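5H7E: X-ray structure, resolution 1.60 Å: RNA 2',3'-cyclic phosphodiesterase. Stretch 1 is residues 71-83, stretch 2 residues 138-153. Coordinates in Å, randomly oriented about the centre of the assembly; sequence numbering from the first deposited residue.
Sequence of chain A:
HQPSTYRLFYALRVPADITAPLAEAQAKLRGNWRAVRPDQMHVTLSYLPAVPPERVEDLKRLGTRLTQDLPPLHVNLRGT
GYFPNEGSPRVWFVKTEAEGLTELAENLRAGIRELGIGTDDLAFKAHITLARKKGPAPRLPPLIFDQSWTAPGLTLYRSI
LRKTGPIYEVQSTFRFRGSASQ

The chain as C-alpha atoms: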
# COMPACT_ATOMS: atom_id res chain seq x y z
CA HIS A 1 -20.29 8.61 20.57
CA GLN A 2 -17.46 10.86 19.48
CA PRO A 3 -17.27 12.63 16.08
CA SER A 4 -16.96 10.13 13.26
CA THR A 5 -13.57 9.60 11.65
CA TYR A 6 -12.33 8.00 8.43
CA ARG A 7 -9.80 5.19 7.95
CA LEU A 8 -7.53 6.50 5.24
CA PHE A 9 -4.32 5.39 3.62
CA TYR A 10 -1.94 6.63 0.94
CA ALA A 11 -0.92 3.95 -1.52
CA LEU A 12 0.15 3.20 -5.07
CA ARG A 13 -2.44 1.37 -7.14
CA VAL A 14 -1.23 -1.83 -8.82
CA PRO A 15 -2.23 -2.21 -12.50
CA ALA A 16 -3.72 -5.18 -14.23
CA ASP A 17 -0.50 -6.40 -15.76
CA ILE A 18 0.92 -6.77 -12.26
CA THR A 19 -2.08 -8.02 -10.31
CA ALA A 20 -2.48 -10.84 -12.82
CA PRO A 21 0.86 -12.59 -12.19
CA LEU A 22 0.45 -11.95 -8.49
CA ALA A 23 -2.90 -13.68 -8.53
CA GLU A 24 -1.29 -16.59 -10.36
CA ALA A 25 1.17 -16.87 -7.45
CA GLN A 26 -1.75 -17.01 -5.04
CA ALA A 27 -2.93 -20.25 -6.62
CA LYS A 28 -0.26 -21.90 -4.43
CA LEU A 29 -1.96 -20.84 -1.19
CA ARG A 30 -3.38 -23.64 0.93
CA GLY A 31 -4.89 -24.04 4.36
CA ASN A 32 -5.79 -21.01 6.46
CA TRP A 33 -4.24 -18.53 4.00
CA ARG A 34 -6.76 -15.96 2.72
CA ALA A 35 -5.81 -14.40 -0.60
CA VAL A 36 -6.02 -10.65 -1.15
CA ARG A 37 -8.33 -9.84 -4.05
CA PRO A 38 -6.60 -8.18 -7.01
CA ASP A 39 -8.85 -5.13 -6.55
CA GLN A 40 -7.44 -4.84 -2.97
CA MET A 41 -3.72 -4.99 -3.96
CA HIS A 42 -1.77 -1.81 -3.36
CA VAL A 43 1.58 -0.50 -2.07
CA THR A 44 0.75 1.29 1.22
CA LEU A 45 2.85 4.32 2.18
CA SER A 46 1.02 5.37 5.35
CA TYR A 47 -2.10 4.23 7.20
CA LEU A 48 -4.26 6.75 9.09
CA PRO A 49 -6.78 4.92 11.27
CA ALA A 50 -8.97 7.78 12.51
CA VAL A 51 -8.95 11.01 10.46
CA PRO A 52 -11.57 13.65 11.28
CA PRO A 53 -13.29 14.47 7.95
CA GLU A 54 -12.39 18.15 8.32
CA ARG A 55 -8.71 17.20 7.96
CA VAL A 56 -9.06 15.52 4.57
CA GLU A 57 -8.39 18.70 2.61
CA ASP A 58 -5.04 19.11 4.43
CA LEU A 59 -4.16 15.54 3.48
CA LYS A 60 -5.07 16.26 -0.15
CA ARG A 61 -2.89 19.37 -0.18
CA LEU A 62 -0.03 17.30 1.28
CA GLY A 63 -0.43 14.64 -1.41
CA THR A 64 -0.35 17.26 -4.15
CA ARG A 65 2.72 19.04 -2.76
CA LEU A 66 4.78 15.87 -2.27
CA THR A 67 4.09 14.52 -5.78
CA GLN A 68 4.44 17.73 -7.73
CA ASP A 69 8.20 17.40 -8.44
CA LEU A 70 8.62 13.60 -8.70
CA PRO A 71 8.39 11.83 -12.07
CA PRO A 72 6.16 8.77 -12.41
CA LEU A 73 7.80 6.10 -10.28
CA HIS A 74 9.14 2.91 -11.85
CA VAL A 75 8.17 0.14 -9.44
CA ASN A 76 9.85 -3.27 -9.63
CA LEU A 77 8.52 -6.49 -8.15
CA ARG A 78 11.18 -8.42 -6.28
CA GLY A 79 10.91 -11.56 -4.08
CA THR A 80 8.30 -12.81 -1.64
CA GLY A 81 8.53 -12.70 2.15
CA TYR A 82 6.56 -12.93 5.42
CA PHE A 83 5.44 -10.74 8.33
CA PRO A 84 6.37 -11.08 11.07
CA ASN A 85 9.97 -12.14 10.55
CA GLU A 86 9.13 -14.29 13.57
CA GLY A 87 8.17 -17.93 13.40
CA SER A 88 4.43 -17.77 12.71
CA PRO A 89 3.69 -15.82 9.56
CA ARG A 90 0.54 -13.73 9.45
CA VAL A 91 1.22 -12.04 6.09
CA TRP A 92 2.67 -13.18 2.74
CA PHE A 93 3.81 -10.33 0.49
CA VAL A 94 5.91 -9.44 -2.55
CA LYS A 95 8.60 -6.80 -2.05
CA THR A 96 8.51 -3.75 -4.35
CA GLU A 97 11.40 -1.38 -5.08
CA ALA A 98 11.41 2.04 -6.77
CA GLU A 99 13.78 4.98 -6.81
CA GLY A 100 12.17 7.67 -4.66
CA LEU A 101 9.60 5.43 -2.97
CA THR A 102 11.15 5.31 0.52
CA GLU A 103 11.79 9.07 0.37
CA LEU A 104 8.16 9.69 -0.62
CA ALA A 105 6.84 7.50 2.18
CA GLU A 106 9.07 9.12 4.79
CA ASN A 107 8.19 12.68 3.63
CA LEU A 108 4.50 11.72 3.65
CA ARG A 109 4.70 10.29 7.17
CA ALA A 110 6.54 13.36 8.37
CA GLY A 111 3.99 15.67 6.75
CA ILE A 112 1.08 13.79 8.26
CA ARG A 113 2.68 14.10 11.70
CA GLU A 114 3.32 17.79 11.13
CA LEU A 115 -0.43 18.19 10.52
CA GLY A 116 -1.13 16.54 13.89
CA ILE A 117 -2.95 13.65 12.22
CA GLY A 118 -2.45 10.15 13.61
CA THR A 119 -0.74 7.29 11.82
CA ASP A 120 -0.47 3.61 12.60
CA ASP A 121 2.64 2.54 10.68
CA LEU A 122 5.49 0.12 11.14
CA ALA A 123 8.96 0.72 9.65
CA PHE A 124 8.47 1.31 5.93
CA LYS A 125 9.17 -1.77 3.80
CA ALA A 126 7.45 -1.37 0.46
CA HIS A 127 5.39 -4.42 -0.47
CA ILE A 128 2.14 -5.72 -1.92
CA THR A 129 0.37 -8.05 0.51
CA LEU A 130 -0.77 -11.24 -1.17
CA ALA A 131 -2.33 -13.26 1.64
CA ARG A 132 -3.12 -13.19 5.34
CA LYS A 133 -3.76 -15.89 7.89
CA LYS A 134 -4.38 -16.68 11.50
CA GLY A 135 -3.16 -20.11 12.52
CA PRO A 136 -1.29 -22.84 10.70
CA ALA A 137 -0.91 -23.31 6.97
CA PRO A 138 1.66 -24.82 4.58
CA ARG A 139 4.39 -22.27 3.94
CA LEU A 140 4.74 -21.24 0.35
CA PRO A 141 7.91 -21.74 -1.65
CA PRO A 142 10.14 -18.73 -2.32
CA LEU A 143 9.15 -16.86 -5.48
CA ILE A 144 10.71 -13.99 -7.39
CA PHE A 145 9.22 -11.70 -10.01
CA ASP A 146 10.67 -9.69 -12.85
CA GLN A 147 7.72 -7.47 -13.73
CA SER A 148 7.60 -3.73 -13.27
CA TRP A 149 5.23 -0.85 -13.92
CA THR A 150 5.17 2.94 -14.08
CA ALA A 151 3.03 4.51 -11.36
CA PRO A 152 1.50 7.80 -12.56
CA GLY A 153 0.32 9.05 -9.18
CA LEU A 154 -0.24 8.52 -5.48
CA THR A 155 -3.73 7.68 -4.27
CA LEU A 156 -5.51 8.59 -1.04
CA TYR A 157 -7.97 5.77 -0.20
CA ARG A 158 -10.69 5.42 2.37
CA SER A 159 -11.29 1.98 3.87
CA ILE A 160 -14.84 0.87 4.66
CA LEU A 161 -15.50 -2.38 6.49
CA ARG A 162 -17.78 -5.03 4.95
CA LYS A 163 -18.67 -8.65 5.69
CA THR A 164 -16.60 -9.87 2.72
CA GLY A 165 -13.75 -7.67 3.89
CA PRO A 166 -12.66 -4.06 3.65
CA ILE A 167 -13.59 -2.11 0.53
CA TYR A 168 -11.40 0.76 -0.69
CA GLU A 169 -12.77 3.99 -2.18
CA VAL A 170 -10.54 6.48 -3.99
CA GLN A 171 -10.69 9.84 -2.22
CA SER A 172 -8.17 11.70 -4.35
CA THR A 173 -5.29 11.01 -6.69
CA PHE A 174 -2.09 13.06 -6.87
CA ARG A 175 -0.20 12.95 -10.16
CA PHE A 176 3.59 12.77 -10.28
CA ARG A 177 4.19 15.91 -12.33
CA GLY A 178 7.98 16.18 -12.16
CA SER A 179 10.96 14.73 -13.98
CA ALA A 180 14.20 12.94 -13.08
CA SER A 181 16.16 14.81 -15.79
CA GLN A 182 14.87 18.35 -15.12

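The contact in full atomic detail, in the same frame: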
# COMPACT_ATOMS: atom_id res chain seq x y z
N PRO A 71 8.91 12.48 -10.86
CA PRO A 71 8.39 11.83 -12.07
C PRO A 71 7.60 10.59 -11.71
O PRO A 71 7.62 10.13 -10.56
CB PRO A 71 9.68 11.45 -12.84
CG PRO A 71 10.59 11.06 -11.71
CD PRO A 71 10.27 12.01 -10.53
N PRO A 72 6.82 10.05 -12.65
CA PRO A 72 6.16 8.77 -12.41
C PRO A 72 7.19 7.76 -11.94
O PRO A 72 8.29 7.72 -12.48
CB PRO A 72 5.62 8.41 -13.80
CG PRO A 72 5.29 9.76 -14.36
CD PRO A 72 6.45 10.62 -13.96
N LEU A 73 6.83 6.98 -10.91
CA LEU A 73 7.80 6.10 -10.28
C LEU A 73 7.83 4.77 -11.02
O LEU A 73 6.79 4.28 -11.43
CB LEU A 73 7.45 5.84 -8.82
CG LEU A 73 7.38 7.12 -7.96
CD1 LEU A 73 7.03 6.69 -6.56
CD2 LEU A 73 8.71 7.87 -8.00
N HIS A 74 9.02 4.19 -11.18
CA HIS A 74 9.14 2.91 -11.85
C HIS A 74 9.30 1.84 -10.79
O HIS A 74 10.33 1.79 -10.12
CB HIS A 74 10.30 2.91 -12.83
CG HIS A 74 10.34 1.66 -13.65
ND1 HIS A 74 11.40 0.78 -13.62
CD2 HIS A 74 9.40 1.10 -14.45
CE1 HIS A 74 11.13 -0.24 -14.42
NE2 HIS A 74 9.93 -0.06 -14.94
N VAL A 75 8.24 1.04 -10.57
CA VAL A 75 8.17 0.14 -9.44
C VAL A 75 8.48 -1.26 -9.92
O VAL A 75 7.88 -1.72 -10.91
CB VAL A 75 6.78 0.18 -8.80
CG1 VAL A 75 6.79 -0.66 -7.47
CG2 VAL A 75 6.37 1.65 -8.48
N ASN A 76 9.43 -1.92 -9.25
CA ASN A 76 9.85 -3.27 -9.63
C ASN A 76 9.38 -4.26 -8.58
O ASN A 76 9.59 -4.04 -7.39
CB ASN A 76 11.36 -3.30 -9.69
CG ASN A 76 11.88 -2.31 -10.69
OD1 ASN A 76 11.77 -2.54 -11.88
ND2 ASN A 76 12.47 -1.21 -10.22
N LEU A 77 8.74 -5.34 -9.03
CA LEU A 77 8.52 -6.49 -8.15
C LEU A 77 9.83 -7.19 -7.88
O LEU A 77 10.71 -7.27 -8.76
CB LEU A 77 7.58 -7.51 -8.79
CG LEU A 77 6.15 -7.08 -9.12
CD1 LEU A 77 5.39 -8.28 -9.67
CD2 LEU A 77 5.46 -6.50 -7.89
N ARG A 78 9.98 -7.69 -6.63
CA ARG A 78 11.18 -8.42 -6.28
C ARG A 78 10.74 -9.80 -5.78
O ARG A 78 10.06 -10.50 -6.51
CB ARG A 78 12.06 -7.63 -5.28
CG ARG A 78 12.46 -6.22 -5.86
CD ARG A 78 13.45 -6.41 -7.05
NE ARG A 78 14.73 -6.96 -6.61
CZ ARG A 78 15.74 -7.24 -7.45
NH1 ARG A 78 15.54 -7.14 -8.74
NH2 ARG A 78 16.91 -7.71 -6.98
N GLY A 79 11.16 -10.20 -4.59
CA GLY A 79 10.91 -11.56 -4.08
C GLY A 79 9.79 -11.54 -3.05
O GLY A 79 9.32 -10.49 -2.66
N THR A 80 9.32 -12.73 -2.68
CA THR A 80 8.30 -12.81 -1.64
C THR A 80 8.94 -12.85 -0.25
O THR A 80 10.13 -13.14 -0.07
CB THR A 80 7.41 -14.02 -1.88
OG1 THR A 80 8.26 -15.21 -2.01
CG2 THR A 80 6.53 -13.82 -3.12
N GLY A 81 8.11 -12.60 0.76
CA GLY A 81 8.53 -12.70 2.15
C GLY A 81 7.33 -12.74 3.08
O GLY A 81 6.18 -12.71 2.63
N TYR A 82 7.60 -12.81 4.40
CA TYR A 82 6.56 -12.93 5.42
C TYR A 82 6.66 -11.86 6.50
O TYR A 82 7.75 -11.44 6.87
CB TYR A 82 6.62 -14.31 6.11
CG TYR A 82 6.45 -15.43 5.14
CD1 TYR A 82 7.57 -16.00 4.50
CD2 TYR A 82 5.18 -15.93 4.82
CE1 TYR A 82 7.42 -17.03 3.60
CE2 TYR A 82 5.03 -16.97 3.92
CZ TYR A 82 6.16 -17.52 3.31
OH TYR A 82 6.03 -18.55 2.41
N PHE A 83 5.50 -11.46 7.04
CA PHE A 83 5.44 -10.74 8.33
C PHE A 83 4.69 -11.62 9.32
O PHE A 83 3.69 -12.23 8.97
CB PHE A 83 4.72 -9.39 8.25
CG PHE A 83 5.40 -8.33 7.39
CD1 PHE A 83 6.75 -8.02 7.55
CD2 PHE A 83 4.66 -7.62 6.43
CE1 PHE A 83 7.37 -7.04 6.76
CE2 PHE A 83 5.27 -6.64 5.63
CZ PHE A 83 6.62 -6.34 5.80
N PRO A 138 0.41 -24.52 5.29
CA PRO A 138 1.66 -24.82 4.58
C PRO A 138 2.35 -23.55 4.10
O PRO A 138 1.72 -22.70 3.47
CB PRO A 138 1.20 -25.69 3.40
CG PRO A 138 -0.14 -26.22 3.80
CD PRO A 138 -0.76 -25.12 4.64
N ARG A 139 3.63 -23.42 4.41
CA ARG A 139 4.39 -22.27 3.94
C ARG A 139 4.63 -22.40 2.44
O ARG A 139 4.81 -23.51 1.92
CB ARG A 139 5.72 -22.14 4.67
N LEU A 140 4.62 -21.30 1.79
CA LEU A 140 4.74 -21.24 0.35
C LEU A 140 6.21 -21.33 -0.02
O LEU A 140 7.08 -21.02 0.79
CB LEU A 140 4.16 -19.92 -0.16
CG LEU A 140 2.70 -19.55 0.15
CD1 LEU A 140 1.84 -20.76 -0.05
CD2 LEU A 140 2.49 -18.94 1.54
N PRO A 141 6.52 -21.74 -1.23
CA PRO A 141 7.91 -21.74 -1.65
C PRO A 141 8.36 -20.33 -1.97
O PRO A 141 7.51 -19.47 -2.28
CB PRO A 141 7.88 -22.62 -2.91
CG PRO A 141 6.56 -22.34 -3.46
CD PRO A 141 5.62 -22.15 -2.31
N PRO A 142 9.65 -20.03 -1.87
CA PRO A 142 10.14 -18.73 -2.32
C PRO A 142 9.86 -18.51 -3.80
O PRO A 142 10.00 -19.43 -4.62
CB PRO A 142 11.66 -18.81 -2.03
CG PRO A 142 11.94 -20.21 -1.79
CD PRO A 142 10.73 -20.92 -1.37
N LEU A 143 9.40 -17.28 -4.11
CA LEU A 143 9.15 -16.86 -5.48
C LEU A 143 9.87 -15.55 -5.75
O LEU A 143 10.10 -14.76 -4.84
CB LEU A 143 7.61 -16.60 -5.72
CG LEU A 143 6.71 -17.78 -5.43
CD1 LEU A 143 5.24 -17.30 -5.65
CD2 LEU A 143 6.98 -18.95 -6.32
N ILE A 144 10.26 -15.33 -7.01
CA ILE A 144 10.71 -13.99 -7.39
C ILE A 144 10.00 -13.58 -8.67
O ILE A 144 9.53 -14.42 -9.44
CB ILE A 144 12.25 -13.92 -7.55
CG1 ILE A 144 12.73 -14.83 -8.66
CG2 ILE A 144 12.96 -14.14 -6.18
CD1 ILE A 144 14.33 -14.69 -8.90
N PHE A 145 9.92 -12.26 -8.88
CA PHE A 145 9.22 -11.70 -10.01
C PHE A 145 10.15 -10.76 -10.77
O PHE A 145 11.11 -10.21 -10.22
CB PHE A 145 7.96 -10.94 -9.53
CG PHE A 145 6.97 -11.81 -8.83
CD1 PHE A 145 7.06 -12.03 -7.47
CD2 PHE A 145 5.93 -12.37 -9.54
CE1 PHE A 145 6.15 -12.86 -6.84
CE2 PHE A 145 5.01 -13.16 -8.93
CZ PHE A 145 5.11 -13.44 -7.57
N ASP A 146 9.88 -10.61 -12.06
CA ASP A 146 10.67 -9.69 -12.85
C ASP A 146 9.84 -8.58 -13.47
O ASP A 146 10.40 -7.79 -14.25
CB ASP A 146 11.44 -10.42 -13.97
CG ASP A 146 10.53 -11.12 -14.99
OD1 ASP A 146 9.30 -10.93 -15.03
OD2 ASP A 146 11.08 -11.89 -15.82
N GLN A 147 8.56 -8.46 -13.10
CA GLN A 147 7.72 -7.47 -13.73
C GLN A 147 7.87 -6.11 -13.05
O GLN A 147 8.32 -6.00 -11.91
CB GLN A 147 6.26 -7.87 -13.66
CG GLN A 147 5.92 -9.20 -14.39
CD GLN A 147 6.06 -10.45 -13.49
OE1 GLN A 147 6.70 -10.42 -12.46
NE2 GLN A 147 5.44 -11.54 -13.90
N SER A 148 7.54 -5.08 -13.81
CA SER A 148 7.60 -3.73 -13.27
C SER A 148 6.48 -2.92 -13.90
O SER A 148 5.90 -3.32 -14.92
CB SER A 148 8.95 -3.07 -13.57
OG SER A 148 9.14 -2.99 -14.96
N TRP A 149 6.20 -1.75 -13.29
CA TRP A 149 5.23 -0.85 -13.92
C TRP A 149 5.59 0.58 -13.60
O TRP A 149 6.33 0.85 -12.66
CB TRP A 149 3.79 -1.08 -13.47
CG TRP A 149 3.42 -0.58 -12.08
CD1 TRP A 149 2.65 0.54 -11.84
CD2 TRP A 149 3.62 -1.22 -10.81
NE1 TRP A 149 2.42 0.65 -10.50
CE2 TRP A 149 2.98 -0.40 -9.85
CE3 TRP A 149 4.28 -2.39 -10.37
CZ2 TRP A 149 2.98 -0.71 -8.47
CZ3 TRP A 149 4.27 -2.70 -9.00
CH2 TRP A 149 3.59 -1.86 -8.07
N THR A 150 4.98 1.50 -14.32
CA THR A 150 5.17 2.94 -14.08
C THR A 150 3.94 3.49 -13.39
O THR A 150 2.82 3.39 -13.92
CB THR A 150 5.41 3.67 -15.39
OG1 THR A 150 6.63 3.20 -15.97
CG2 THR A 150 5.60 5.17 -15.12
N ALA A 151 4.13 3.98 -12.17
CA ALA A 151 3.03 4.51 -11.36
C ALA A 151 2.82 5.97 -11.65
O ALA A 151 3.72 6.77 -11.36
CB ALA A 151 3.34 4.31 -9.90
N PRO A 152 1.67 6.39 -12.20
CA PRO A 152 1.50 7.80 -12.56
C PRO A 152 1.14 8.70 -11.40
O PRO A 152 1.24 9.93 -11.57
CB PRO A 152 0.38 7.76 -13.61
CG PRO A 152 -0.37 6.56 -13.32
CD PRO A 152 0.57 5.55 -12.69
N GLY A 153 0.74 8.16 -10.25
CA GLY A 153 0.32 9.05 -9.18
C GLY A 153 0.24 8.28 -7.88
O GLY A 153 0.47 7.08 -7.83
O HOH W 1 11.14 -6.65 -11.25
O HOH W 2 7.33 -17.19 -0.49

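What fills the apolar centre? Val75 sits over one face of the Trp149 indole, its CB 3.7 Å from the centroid of the six-membered ring, almost on the ring normal, a CH-pi contact suited to a compact branched side chain. Leu77 meets the edge of the same ring, CD2 to Trp149 CZ3 at 4.1 Å, and its CB packs 3.5 Å from Phe145 CB. Small Ala151, buried on the same face as Val75, Leu73 and Trp149, brings its CB 4.3 Å from Val75 CG2.

How do the backbones lock this packing in place? The strands run antiparallel. Leu73 and Ala151 exchange paired hydrogen bonds (Leu73 N to Ala151 O 3.1 Å, Ala151 N to Leu73 O 2.8 Å), as do Val75 and Trp149. Beyond Asn76 the register shifts by one; there Phe145 N donates to Arg78 O (3.0 Å), and a water donates to both Leu77 O (2.6 Å) and Gln147 O (3.0 Å).

What happens at the polar edge? On the face of the sheet opposite Val75, His74 NE2 lies 3.0 Å from Ser148 OG, in a more exposed setting. Farther along, Thr80 OG1 accepts from Leu143 N (3.2 Å), while Tyr82 reaches out so that its OH accepts a weak hydrogen bond from Leu140 N (3.2 Å).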